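Local coordinates for CELL WALL surface anchor family protein (Streptococcus pneumoniae, PDB 2Y1V) that forms the repeating major subunit of the pneumococcal pilus, building the fibre backbone on the bacterial surface, at residues D213-G218 against Y274-N279; D280-E285 against V416-K421; L450-D455 against I507-A512; V466-A471 against A500-A505; D473-A478 against E493-A498. All coordinates share one frame; numbering follows the deposited sequence.

How the interactions relate
From the N terminus, interaction 1 is the first to close, bringing together the ends of strands 208-214 and 268-278, which belong to different sheets, across 55 intervening residues. The chain runs straight on into interaction 2, where the next loop meets strand 415-426, closing over 130 residues; Leu278 of the first packs on Thr418 of the second. Interaction 3 then closes a loop from strand 449-451 to the end of helix 489-509, and it shares a nickel ion with interaction 2 through Asp280, Ala508 and Asn511. Nested inside that loop is interaction 4, and inside interaction 4 lies interaction 5. These two are successive levels of the helix pair 459-480 and 489-509, with centres about 10 Å apart. None of the five loops cross.

Interaction 1 of 5, residues D213-G218 against Y274-N279; sequences DRMTEG and YSATLN. With NI (nickel (II) ion), chain F.
Tyr274 and Asp213 meet through a short hydrogen bond: the hydroxyl OH of Tyr274 donates to OD2 of Asp213 at 2.5 Å. The carboxylate is turned steeply against the ring, their planes 74° apart, and OD2 sits near the ring plane at the edge. The hydroxyl reaches OD2 on its anti side, 20° out of the carboxylate plane. Asp213 holds its CG anti to the backbone N (chi1 -166°), which directs the carboxylate toward strand 268-278 of the other sheet.

Met215, modelled as selenomethionine, occupies the middle. Its chain bends at the last torsion, and it runs past the tyrosine in the opposite sense, with CE at the ring edge 4.1 Å from Tyr274 CE2. Its SE rests on Ala276 CB at 3.6 Å. At the far end the backbones converge, and Asn279 N donates to Gly218 O at 2.9 Å. A weak bond from Asn279 ND2 to Glu217 O (3.5 Å) adds to it, while Asn279 OD1 takes the backbone N of Lys281. Glu217 points elsewhere: OE2 binds a nickel ion at 1.9 Å together with two waters, and OE1 forms a salt bridge to Lys310.

Asp213 OD2 also accepts from Lys165 NZ, and the same side chain touches Asn290, a grouping consistent with the lysine, acid and asparagine sites of isopeptide-forming Cna-B-like pilin domains. Strand 288-297 flanks the aspartate and tyrosine, strand 191-200 packs along Tyr274 and Ala276, and Phe221 of strand 219-230 covers Met215.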
# COMPACT_ATOMS: atom_id res chain seq x y z
N ASP A 213 4.48 2.22 0.77
CA ASP A 213 3.22 2.49 0.04
C ASP A 213 3.35 2.29 -1.47
O ASP A 213 4.36 2.67 -2.08
CB ASP A 213 2.68 3.90 0.32
CG ASP A 213 1.21 4.06 -0.15
OD1 ASP A 213 0.68 3.14 -0.82
OD2 ASP A 213 0.57 5.09 0.17
N ARG A 214 2.34 1.67 -2.07
CA ARG A 214 2.34 1.47 -3.51
C ARG A 214 0.97 1.74 -4.08
O ARG A 214 -0.05 1.29 -3.53
CB ARG A 214 2.81 0.07 -3.93
CG ARG A 214 4.32 -0.23 -3.80
CD ARG A 214 5.18 0.70 -4.69
NE ARG A 214 6.60 0.32 -4.65
CZ ARG A 214 7.42 0.60 -3.64
NH1 ARG A 214 6.97 1.28 -2.58
NH2 ARG A 214 8.69 0.20 -3.67
N MSE A 215 0.95 2.42 -5.22
CA MSE A 215 -0.25 3.00 -5.73
C MSE A 215 -0.58 2.42 -7.09
O MSE A 215 0.33 2.10 -7.87
CB MSE A 215 0.00 4.48 -5.88
CG MSE A 215 -0.88 5.34 -5.05
SE MSE A 215 0.02 7.05 -4.91
CE MSE A 215 0.72 6.92 -3.08
N THR A 216 -1.88 2.28 -7.36
CA THR A 216 -2.36 1.92 -8.68
C THR A 216 -2.02 3.08 -9.64
O THR A 216 -1.87 4.24 -9.20
CB THR A 216 -3.88 1.56 -8.70
OG1 THR A 216 -4.66 2.71 -8.38
CG2 THR A 216 -4.21 0.44 -7.71
N GLU A 217 -1.91 2.75 -10.93
CA GLU A 217 -1.35 3.62 -11.98
C GLU A 217 -1.99 5.00 -12.10
O GLU A 217 -1.30 5.97 -12.40
CB GLU A 217 -1.45 2.91 -13.35
CG GLU A 217 -2.86 2.98 -13.98
CD GLU A 217 -3.14 1.92 -15.06
OE1 GLU A 217 -2.18 1.43 -15.70
OE2 GLU A 217 -4.33 1.58 -15.27
N GLY A 218 -3.30 5.07 -11.87
CA GLY A 218 -4.07 6.32 -12.05
C GLY A 218 -3.82 7.37 -10.99
O GLY A 218 -4.43 8.46 -11.00
N TYR A 274 1.45 12.95 3.01
CA TYR A 274 1.94 13.06 1.64
C TYR A 274 0.77 13.10 0.69
O TYR A 274 -0.38 12.89 1.09
CB TYR A 274 2.86 11.88 1.31
CG TYR A 274 2.23 10.53 1.50
CD1 TYR A 274 2.25 9.91 2.73
CD2 TYR A 274 1.62 9.86 0.44
CE1 TYR A 274 1.68 8.68 2.91
CE2 TYR A 274 1.04 8.63 0.62
CZ TYR A 274 1.08 8.03 1.85
OH TYR A 274 0.51 6.78 2.06
N SER A 275 1.03 13.37 -0.59
CA SER A 275 -0.06 13.45 -1.55
C SER A 275 0.24 12.78 -2.87
O SER A 275 1.38 12.41 -3.17
CB SER A 275 -0.43 14.91 -1.80
OG SER A 275 0.52 15.49 -2.68
N ALA A 276 -0.79 12.68 -3.70
CA ALA A 276 -0.70 12.04 -5.00
C ALA A 276 -1.71 12.70 -5.92
O ALA A 276 -2.76 13.15 -5.46
CB ALA A 276 -0.98 10.56 -4.88
N THR A 277 -1.41 12.73 -7.21
CA THR A 277 -2.28 13.37 -8.19
C THR A 277 -3.00 12.33 -9.03
O THR A 277 -2.38 11.41 -9.57
CB THR A 277 -1.47 14.32 -9.09
OG1 THR A 277 -0.50 15.00 -8.29
CG2 THR A 277 -2.38 15.36 -9.77
N LEU A 278 -4.32 12.46 -9.12
CA LEU A 278 -5.13 11.56 -9.95
C LEU A 278 -4.90 11.98 -11.39
O LEU A 278 -5.28 13.07 -11.79
CB LEU A 278 -6.60 11.71 -9.57
CG LEU A 278 -7.75 10.92 -10.19
CD1 LEU A 278 -7.66 9.42 -9.89
CD2 LEU A 278 -9.07 11.48 -9.68
N ASN A 279 -4.26 11.11 -12.17
CA ASN A 279 -3.87 11.48 -13.51
C ASN A 279 -4.72 10.92 -14.65
O ASN A 279 -5.73 10.26 -14.43
CB ASN A 279 -2.41 11.13 -13.74
CG ASN A 279 -2.17 9.65 -13.76
OD1 ASN A 279 -3.05 8.86 -14.11
ND2 ASN A 279 -0.96 9.26 -13.40
NI NI F . -6.14 1.61 -14.83
O HOH W 1 -5.36 1.48 -12.39
O HOH W 2 -5.71 3.87 -13.90

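Interaction 2 of 5, residues D280-E285 against V416-K421. With NI (nickel (II) ion), chain E.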
# COMPACT_ATOMS: atom_id res chain seq x y z
N ASP A 280 -4.26 11.20 -15.86
CA ASP A 280 -5.01 10.92 -17.09
C ASP A 280 -5.19 9.44 -17.44
O ASP A 280 -5.82 9.12 -18.46
CB ASP A 280 -4.34 11.65 -18.25
CG ASP A 280 -2.87 11.30 -18.38
OD1 ASP A 280 -2.41 10.35 -17.69
OD2 ASP A 280 -2.16 11.97 -19.16
N LYS A 281 -4.64 8.53 -16.64
CA LYS A 281 -4.90 7.10 -16.87
C LYS A 281 -6.11 6.60 -16.06
O LYS A 281 -6.50 5.43 -16.19
CB LYS A 281 -3.69 6.24 -16.53
CG LYS A 281 -2.42 6.61 -17.24
CD LYS A 281 -1.22 5.91 -16.61
CE LYS A 281 0.09 6.58 -17.03
NZ LYS A 281 1.26 6.16 -16.22
N ALA A 282 -6.69 7.45 -15.21
CA ALA A 282 -7.86 7.04 -14.45
C ALA A 282 -8.98 6.63 -15.40
O ALA A 282 -9.34 7.40 -16.28
CB ALA A 282 -8.35 8.16 -13.53
N ILE A 283 -9.50 5.41 -15.22
CA ILE A 283 -10.61 4.91 -16.03
C ILE A 283 -11.89 5.17 -15.29
O ILE A 283 -12.01 4.86 -14.09
CB ILE A 283 -10.49 3.37 -16.30
CG1 ILE A 283 -9.24 3.05 -17.13
CG2 ILE A 283 -11.77 2.84 -16.97
CD1 ILE A 283 -9.00 4.02 -18.29
N VAL A 284 -12.87 5.75 -15.98
CA VAL A 284 -14.11 6.16 -15.32
C VAL A 284 -14.79 5.04 -14.53
O VAL A 284 -14.86 3.89 -14.98
CB VAL A 284 -15.10 6.83 -16.30
CG1 VAL A 284 -16.42 7.13 -15.61
CG2 VAL A 284 -14.50 8.14 -16.84
N GLU A 285 -15.27 5.37 -13.35
CA GLU A 285 -15.90 4.40 -12.46
C GLU A 285 -14.98 3.25 -12.04
O GLU A 285 -15.44 2.26 -11.47
CB GLU A 285 -17.20 3.87 -13.08
CG GLU A 285 -18.30 4.93 -13.20
CD GLU A 285 -19.53 4.47 -13.98
OE1 GLU A 285 -19.84 3.25 -13.99
OE2 GLU A 285 -20.20 5.34 -14.58
N VAL A 416 -10.66 6.49 -4.76
CA VAL A 416 -11.13 7.69 -5.42
C VAL A 416 -11.46 7.33 -6.85
O VAL A 416 -10.89 6.40 -7.41
CB VAL A 416 -10.09 8.83 -5.39
CG1 VAL A 416 -9.77 9.21 -3.96
CG2 VAL A 416 -8.83 8.44 -6.16
N VAL A 417 -12.37 8.08 -7.46
CA VAL A 417 -12.93 7.65 -8.71
C VAL A 417 -13.47 8.82 -9.49
O VAL A 417 -14.04 9.74 -8.91
CB VAL A 417 -14.05 6.61 -8.42
CG1 VAL A 417 -15.32 7.30 -8.00
CG2 VAL A 417 -14.28 5.71 -9.63
N THR A 418 -13.28 8.80 -10.80
CA THR A 418 -13.80 9.86 -11.67
C THR A 418 -15.07 9.37 -12.37
O THR A 418 -15.25 8.16 -12.53
CB THR A 418 -12.79 10.20 -12.77
OG1 THR A 418 -12.83 9.18 -13.78
CG2 THR A 418 -11.40 10.25 -12.20
N TYR A 419 -15.91 10.30 -12.81
CA TYR A 419 -17.15 10.00 -13.50
C TYR A 419 -17.16 10.53 -14.94
O TYR A 419 -16.28 11.29 -15.33
CB TYR A 419 -18.32 10.61 -12.75
CG TYR A 419 -18.50 10.15 -11.32
CD1 TYR A 419 -18.07 8.90 -10.89
CD2 TYR A 419 -19.19 10.95 -10.42
CE1 TYR A 419 -18.27 8.48 -9.56
CE2 TYR A 419 -19.39 10.54 -9.10
CZ TYR A 419 -18.93 9.32 -8.68
OH TYR A 419 -19.16 8.96 -7.37
N GLY A 420 -18.18 10.14 -15.72
CA GLY A 420 -18.20 10.49 -17.13
C GLY A 420 -19.52 10.34 -17.85
O GLY A 420 -20.50 9.86 -17.28
N LYS A 421 -19.56 10.75 -19.11
CA LYS A 421 -20.78 10.64 -19.90
C LYS A 421 -20.51 10.29 -21.37
O LYS A 421 -19.49 10.69 -21.92
CB LYS A 421 -21.57 11.94 -19.80
CG LYS A 421 -22.89 11.89 -20.51
CD LYS A 421 -23.78 10.82 -19.92
CE LYS A 421 -25.23 11.09 -20.25
NZ LYS A 421 -25.82 9.85 -20.82
NI NI E . -0.88 13.77 -19.93
O HOH W 3 -10.90 9.64 -15.67
O HOH W 4 -11.59 6.42 -12.01
O HOH W 5 -19.75 7.83 -14.50
O HOH W 6 0.65 13.62 -17.86
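Val284 is wedged against Thr418 and the two residues after it, and this is the dense part of the contact. Its CG1, anti to the backbone N (chi1 175°), lies 3.5 Å from Thr418 O and as close to Gly420 N, whose lack of a side chain leaves room for the valine. The Val284 and Thr418 side chains cross at about a right angle, bringing Val284 CG2 to 3.6 Å from Thr418 OG1. The one direct hydrogen bond between the segments joins Glu285 N to Thr418 O at 2.9 Å, almost straight at 174°. Val417 CG2 closes this end by packing 3.5 Å from Glu285 C.

The remaining polar links run through water. One water donates to Ala282 O and pairs with Thr418 OG1 (2.7 Å); a second donates to Ile283 O and accepts from Thr418 N; a third spans Glu285 OE2 (2.5 Å) and Gly420 N. Here Ile283 is exposed, and Ala282 offers just its CB, 3.9 Å from Thr418 CG2. The main polar partner of the glutamate is Ser573, through OE1.

Farther back, Asp280 OD2 binds nickel at 2.3 Å, joined by Glu461, Ala508 and Asn511. Geometrically this is an interstrand loop lying across the interruption at Thr418 in the long strand 415-426, through side-chain packing at Val284 and water bridges beside it, consistent with a junction between successive Cna-B-like regions of the pilin.

Interaction 3 of 5, residues L450-D455 against I507-A512. With NI (nickel (II) ion), chain E.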
# COMPACT_ATOMS: atom_id res chain seq x y z
N LEU A 450 -15.71 24.41 -20.10
CA LEU A 450 -14.70 23.49 -19.57
C LEU A 450 -13.40 23.49 -20.38
O LEU A 450 -13.41 23.34 -21.61
CB LEU A 450 -15.28 22.08 -19.47
CG LEU A 450 -14.44 21.06 -18.69
CD1 LEU A 450 -14.52 21.32 -17.19
CD2 LEU A 450 -14.89 19.63 -19.01
N ALA A 451 -12.28 23.64 -19.70
CA ALA A 451 -10.98 23.68 -20.37
C ALA A 451 -9.99 22.93 -19.52
O ALA A 451 -10.26 22.64 -18.36
CB ALA A 451 -10.51 25.10 -20.54
N ARG A 452 -8.84 22.60 -20.09
CA ARG A 452 -7.75 22.09 -19.27
C ARG A 452 -6.85 23.27 -18.87
O ARG A 452 -6.64 24.18 -19.68
CB ARG A 452 -6.96 21.03 -20.04
CG ARG A 452 -6.49 21.48 -21.40
CD ARG A 452 -6.06 20.31 -22.25
NE ARG A 452 -6.04 20.72 -23.64
CZ ARG A 452 -6.97 20.40 -24.53
NH1 ARG A 452 -7.99 19.61 -24.19
NH2 ARG A 452 -6.87 20.87 -25.77
N LYS A 453 -6.32 23.26 -17.64
CA LYS A 453 -5.45 24.36 -17.18
C LYS A 453 -4.21 24.48 -18.05
O LYS A 453 -3.49 23.50 -18.26
CB LYS A 453 -5.02 24.18 -15.72
CG LYS A 453 -6.00 24.72 -14.69
CD LYS A 453 -6.02 23.86 -13.42
CE LYS A 453 -7.02 24.39 -12.39
NZ LYS A 453 -6.45 25.43 -11.49
N ALA A 454 -3.97 25.68 -18.54
CA ALA A 454 -2.81 25.96 -19.37
C ALA A 454 -1.51 25.56 -18.69
O ALA A 454 -0.58 25.08 -19.33
CB ALA A 454 -2.78 27.44 -19.76
N ASP A 455 -1.45 25.77 -17.37
CA ASP A 455 -0.23 25.57 -16.58
C ASP A 455 0.02 24.10 -16.23
O ASP A 455 1.00 23.77 -15.57
CB ASP A 455 -0.27 26.43 -15.30
CG ASP A 455 -1.67 26.56 -14.70
OD1 ASP A 455 -2.60 27.08 -15.40
OD2 ASP A 455 -1.84 26.19 -13.52
N ILE A 507 -7.90 13.21 -23.86
CA ILE A 507 -7.84 12.61 -22.54
C ILE A 507 -6.46 12.73 -21.95
O ILE A 507 -6.31 12.95 -20.76
CB ILE A 507 -8.22 11.14 -22.56
CG1 ILE A 507 -9.72 10.99 -22.83
CG2 ILE A 507 -7.84 10.52 -21.22
CD1 ILE A 507 -10.11 9.65 -23.46
N ALA A 508 -5.44 12.58 -22.79
CA ALA A 508 -4.07 12.71 -22.34
C ALA A 508 -3.74 14.19 -22.00
O ALA A 508 -3.04 14.48 -21.04
CB ALA A 508 -3.10 12.14 -23.38
N ALA A 509 -4.30 15.12 -22.77
CA ALA A 509 -4.04 16.54 -22.52
C ALA A 509 -4.81 17.05 -21.32
O ALA A 509 -4.38 18.00 -20.68
CB ALA A 509 -4.38 17.37 -23.74
N ASN A 510 -5.94 16.43 -21.00
CA ASN A 510 -6.76 16.85 -19.87
C ASN A 510 -6.18 16.42 -18.52
O ASN A 510 -6.82 15.66 -17.78
CB ASN A 510 -8.20 16.34 -20.01
CG ASN A 510 -8.99 17.02 -21.14
OD1 ASN A 510 -8.45 17.81 -21.91
ND2 ASN A 510 -10.28 16.71 -21.22
N ASN A 511 -5.00 16.93 -18.19
CA ASN A 511 -4.39 16.63 -16.90
C ASN A 511 -5.06 17.36 -15.76
O ASN A 511 -4.99 16.94 -14.61
CB ASN A 511 -2.90 16.99 -16.88
CG ASN A 511 -2.12 16.29 -17.96
OD1 ASN A 511 -2.38 15.12 -18.29
ND2 ASN A 511 -1.15 16.98 -18.53
N ALA A 512 -5.71 18.48 -16.07
CA ALA A 512 -6.37 19.28 -15.05
C ALA A 512 -7.49 20.09 -15.71
O ALA A 512 -7.51 20.23 -16.91
CB ALA A 512 -5.37 20.17 -14.38
NI NI E . -0.88 13.77 -19.93
O HOH W 6 0.65 13.62 -17.86
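The inverse gamma turn centred on Asn510, which ends helix 489-509, is gripped by Arg452, next to strand 449-451 in the chain. The turn closes through Asn511 N donating to Ala509 O at 2.8 Å, and it carries the asparagine side chain to the arginine. There, Arg452 NH1 donates to Asn510 OD1 at 2.9 Å. The acceptor lies in the guanidinium plane at its edge, and the amide plane is only 27° from that of the guanidinium. The arginine chain is extended from CG to NE, and Ala509 CB covers one guanidinium face, 3.7 Å from Arg452 NE. Val465 of helix 459-480 also touches Arg452 and Ala509.

Beyond the turn, Ala512 leads into strand 514-516, the antiparallel partner of 449-451. Lys453 N makes a weak bond to Ala512 O at 3.3 Å, and Arg452 CA offers a CH...O contact to the same oxygen. Lys453 CD rests on Ala512 CB.

The turn also serves the nickel site that it shares with Asp280 and Glu461. Ala508 O, a carbonyl in the last turn of the helix, binds the ion at 2.5 Å, and Asn511 OD1 binds it at 2.6 Å.

Interaction 4 of 5, residues V466-A471 against A500-A505; sequences VTTKDA and AAYNAA
Thr468 places OG1 between its backbone N and carbonyl carbon, chi1 being 40°, while Tyr502 carries its ring anti to the backbone N at 170°. The threonine thus presents its two branches to different parts of the opposite helix, and the ring folds alongside the first helix.

OG1 of Thr468 lies at the edge of the tyrosine ring and in its plane, 3.8 Å from Tyr502 CD1. It also sits 3.6 Å from Ala505 CB, so the hydroxyl is packed between tyrosine and alanine without bonding to either. Its hydrogen-bonding partners are in its own helix, the carbonyls of Leu464 and Val465. The other branch, CG2, faces Ala501, the residue before Tyr502, 4.0 Å from Ala501 CB. Between the branches Thr468 CB comes to 3.6 Å from Tyr502 CA, at the level where the two CA atoms are nearest, 4.9 Å apart.

Lys469 lies beside the tyrosine and points the same way, its CG 3.8 Å from Tyr502 CE1. The bends at its second and fourth torsions carry the amine onward to a salt bridge with Glu437. Likewise the tyrosine hydroxyl bonds to the carbonyl of Lys526. Both polar ends are therefore anchored away from the helix pair, leaving an interface of van der Waals contact.

The short axes run nearly antiparallel at 157° and approach to 8.6 Å, with the small residues Ala501 and Ala505 facing Thr468. Helix 459-480 also reaches Tyr502 through Leu472 and Ala505 through Leu464, and the ties to Glu437, at the start of strand 437-441, and to Lys526 fasten the hairpin to its beta framework.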
# COMPACT_ATOMS: atom_id res chain seq x y z
N VAL A 466 -3.86 19.31 -31.50
CA VAL A 466 -4.14 20.04 -32.74
C VAL A 466 -3.76 19.22 -33.96
O VAL A 466 -4.40 19.31 -35.00
CB VAL A 466 -3.51 21.46 -32.77
CG1 VAL A 466 -2.01 21.39 -32.71
CG2 VAL A 466 -3.95 22.21 -34.01
N THR A 467 -2.72 18.41 -33.83
CA THR A 467 -2.29 17.53 -34.93
C THR A 467 -3.33 16.46 -35.24
O THR A 467 -3.60 16.17 -36.41
CB THR A 467 -0.97 16.82 -34.58
OG1 THR A 467 0.01 17.78 -34.17
CG2 THR A 467 -0.45 16.03 -35.77
N THR A 468 -3.90 15.85 -34.20
CA THR A 468 -4.95 14.86 -34.43
C THR A 468 -6.23 15.56 -34.85
O THR A 468 -7.01 15.03 -35.65
CB THR A 468 -5.20 13.95 -33.19
OG1 THR A 468 -5.14 14.73 -32.00
CG2 THR A 468 -4.16 12.84 -33.11
N LYS A 469 -6.45 16.76 -34.32
CA LYS A 469 -7.62 17.52 -34.71
C LYS A 469 -7.55 17.72 -36.22
O LYS A 469 -8.42 17.23 -36.96
CB LYS A 469 -7.66 18.86 -33.97
CG LYS A 469 -9.07 19.37 -33.69
CD LYS A 469 -9.97 19.12 -34.88
CE LYS A 469 -11.43 19.44 -34.57
NZ LYS A 469 -11.74 20.88 -34.77
N ASP A 470 -6.50 18.40 -36.68
CA ASP A 470 -6.30 18.61 -38.11
C ASP A 470 -6.50 17.31 -38.89
O ASP A 470 -7.22 17.29 -39.89
CB ASP A 470 -4.89 19.16 -38.38
CG ASP A 470 -4.76 20.63 -37.99
OD1 ASP A 470 -5.78 21.35 -38.01
OD2 ASP A 470 -3.62 21.06 -37.68
N ALA A 471 -5.87 16.24 -38.42
CA ALA A 471 -5.97 14.94 -39.06
C ALA A 471 -7.43 14.49 -39.14
O ALA A 471 -7.87 13.99 -40.17
CB ALA A 471 -5.14 13.91 -38.30
N ALA A 500 -10.65 8.32 -32.87
CA ALA A 500 -10.11 7.64 -31.69
C ALA A 500 -8.78 8.25 -31.27
O ALA A 500 -8.50 8.42 -30.08
CB ALA A 500 -9.94 6.14 -31.96
N ALA A 501 -7.95 8.58 -32.26
CA ALA A 501 -6.63 9.15 -31.97
C ALA A 501 -6.78 10.53 -31.36
O ALA A 501 -6.08 10.88 -30.42
CB ALA A 501 -5.77 9.18 -33.23
N TYR A 502 -7.71 11.31 -31.89
CA TYR A 502 -8.00 12.63 -31.33
C TYR A 502 -8.47 12.49 -29.89
O TYR A 502 -7.97 13.17 -28.98
CB TYR A 502 -9.06 13.33 -32.18
CG TYR A 502 -9.60 14.60 -31.55
CD1 TYR A 502 -8.78 15.71 -31.36
CD2 TYR A 502 -10.93 14.69 -31.14
CE1 TYR A 502 -9.25 16.86 -30.79
CE2 TYR A 502 -11.41 15.86 -30.56
CZ TYR A 502 -10.56 16.93 -30.38
OH TYR A 502 -11.02 18.10 -29.82
N ASN A 503 -9.42 11.58 -29.68
CA ASN A 503 -10.04 11.42 -28.37
C ASN A 503 -9.07 11.01 -27.29
O ASN A 503 -9.17 11.46 -26.15
CB ASN A 503 -11.20 10.43 -28.45
CG ASN A 503 -11.79 10.14 -27.09
OD1 ASN A 503 -12.33 11.03 -26.43
ND2 ASN A 503 -11.68 8.89 -26.65
N ALA A 504 -8.12 10.15 -27.64
CA ALA A 504 -7.08 9.77 -26.69
C ALA A 504 -6.17 10.94 -26.39
O ALA A 504 -5.67 11.07 -25.27
CB ALA A 504 -6.27 8.60 -27.21
N ALA A 505 -5.93 11.79 -27.39
CA ALA A 505 -5.06 12.96 -27.23
C ALA A 505 -5.64 13.97 -26.25
O ALA A 505 -4.92 14.58 -25.46
CB ALA A 505 -4.83 13.62 -28.59

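Interaction 5 of 5, residues D473-A478 against E493-A498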
# COMPACT_ATOMS: atom_id res chain seq x y z
N ASP A 473 -10.11 16.48 -38.96
CA ASP A 473 -10.69 17.43 -39.92
C ASP A 473 -10.67 16.91 -41.35
O ASP A 473 -11.66 17.00 -42.07
CB ASP A 473 -9.94 18.76 -39.86
CG ASP A 473 -10.42 19.67 -38.75
OD1 ASP A 473 -11.34 19.26 -38.01
OD2 ASP A 473 -9.89 20.80 -38.61
N ARG A 474 -9.54 16.35 -41.76
CA ARG A 474 -9.38 15.87 -43.13
C ARG A 474 -10.20 14.62 -43.41
O ARG A 474 -10.87 14.53 -44.44
CB ARG A 474 -7.88 15.68 -43.47
CG ARG A 474 -7.04 16.95 -43.21
CD ARG A 474 -5.62 16.88 -43.80
NE ARG A 474 -4.81 15.81 -43.20
CZ ARG A 474 -4.05 15.97 -42.12
NH1 ARG A 474 -3.97 17.15 -41.51
NH2 ARG A 474 -3.36 14.93 -41.64
N ALA A 475 -10.19 13.67 -42.48
CA ALA A 475 -10.99 12.44 -42.59
C ALA A 475 -12.48 12.73 -42.67
O ALA A 475 -13.22 12.06 -43.39
CB ALA A 475 -10.72 11.50 -41.42
N VAL A 476 -12.93 13.72 -41.91
CA VAL A 476 -14.34 14.08 -41.90
C VAL A 476 -14.69 14.72 -43.23
O VAL A 476 -15.70 14.37 -43.84
CB VAL A 476 -14.68 15.04 -40.74
CG1 VAL A 476 -16.10 15.56 -40.90
CG2 VAL A 476 -14.50 14.34 -39.39
N ALA A 477 -13.86 15.66 -43.66
CA ALA A 477 -14.06 16.33 -44.93
C ALA A 477 -14.20 15.32 -46.06
O ALA A 477 -15.13 15.41 -46.87
CB ALA A 477 -12.91 17.28 -45.22
N ALA A 478 -13.28 14.36 -46.12
CA ALA A 478 -13.33 13.34 -47.16
C ALA A 478 -14.61 12.51 -47.08
O ALA A 478 -15.30 12.31 -48.08
CB ALA A 478 -12.10 12.43 -47.09
N GLU A 493 -14.55 3.47 -40.93
CA GLU A 493 -13.40 3.03 -40.14
C GLU A 493 -12.33 4.11 -40.17
O GLU A 493 -11.72 4.43 -39.15
CB GLU A 493 -12.81 1.74 -40.72
CG GLU A 493 -13.32 0.44 -40.10
CD GLU A 493 -12.47 -0.76 -40.49
OE1 GLU A 493 -12.44 -1.12 -41.69
OE2 GLU A 493 -11.82 -1.35 -39.59
N LYS A 494 -12.10 4.65 -41.36
CA LYS A 494 -11.17 5.74 -41.55
C LYS A 494 -11.47 6.90 -40.58
O LYS A 494 -10.57 7.40 -39.89
CB LYS A 494 -11.23 6.24 -43.00
CG LYS A 494 -10.62 5.27 -44.01
CD LYS A 494 -10.79 5.74 -45.46
CE LYS A 494 -9.90 4.93 -46.41
NZ LYS A 494 -10.30 5.03 -47.85
N VAL A 495 -12.73 7.31 -40.51
CA VAL A 495 -13.11 8.39 -39.61
C VAL A 495 -13.03 7.96 -38.15
O VAL A 495 -12.52 8.70 -37.31
CB VAL A 495 -14.51 8.92 -39.98
CG1 VAL A 495 -15.05 9.82 -38.88
CG2 VAL A 495 -14.44 9.67 -41.30
N ASP A 496 -13.52 6.75 -37.85
CA ASP A 496 -13.43 6.20 -36.50
C ASP A 496 -12.00 6.13 -35.99
O ASP A 496 -11.74 6.43 -34.82
CB ASP A 496 -14.06 4.79 -36.44
CG ASP A 496 -15.55 4.82 -36.65
OD1 ASP A 496 -16.15 5.88 -36.39
OD2 ASP A 496 -16.11 3.79 -37.09
N LYS A 497 -11.08 5.72 -36.87
CA LYS A 497 -9.67 5.61 -36.50
C LYS A 497 -9.11 6.95 -36.08
O LYS A 497 -8.43 7.05 -35.06
CB LYS A 497 -8.82 5.03 -37.63
CG LYS A 497 -8.79 3.50 -37.66
CD LYS A 497 -7.56 2.99 -38.40
CE LYS A 497 -6.28 3.59 -37.81
NZ LYS A 497 -5.10 3.37 -38.69
N ALA A 498 -9.42 7.98 -36.88
CA ALA A 498 -8.89 9.33 -36.66
C ALA A 498 -9.49 9.97 -35.42
O ALA A 498 -8.78 10.60 -34.63
CB ALA A 498 -9.18 10.20 -37.88
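Lys497 N to Glu493 O, at 2.7 Å, is the shortest hydrogen bond here, and it runs within the helix that sets Val495 and Ala498 against Ala475. Such i to i+4 bonds are the regular helix pattern; Ala477 N to Asp473 O, at 3.0 Å, does the same on the other side. Between the helices the contact is apolar.

Ala475 is the central residue, its CB directed at the partner helix. The methyl meets Val495 CG2 at 4.1 Å and Ala498 CB at the same distance, so one methyl sits against two residues three positions apart on the other helix. Val495 leans in from the flank: chi1 of 167° sets CG1 opposite the backbone N and CG2 opposite the carbonyl carbon, so that CG2 comes within 3.4 Å of Ala475 O. Thus one valine methyl covers both the alanine side chain and its carbonyl. Val476 borders this patch more loosely, with its N 4.4 Å from Val495 CG2.

Lys494 starts toward the other helix, but its end leads away to a salt bridge with Glu491. Leu472 and Tyr479 of helix 459-480 extend the contact to Ala498 and Val495, and Ala531 of a loop also touches Val495.

The segment axes approach to 9.0 Å. Two consecutive helices joined by a short connection and packed at 160° form an antiparallel helical hairpin, lying in sequence between paired strands 449-451 and 514-516, consistent with an insertion in the beta-rich pilin.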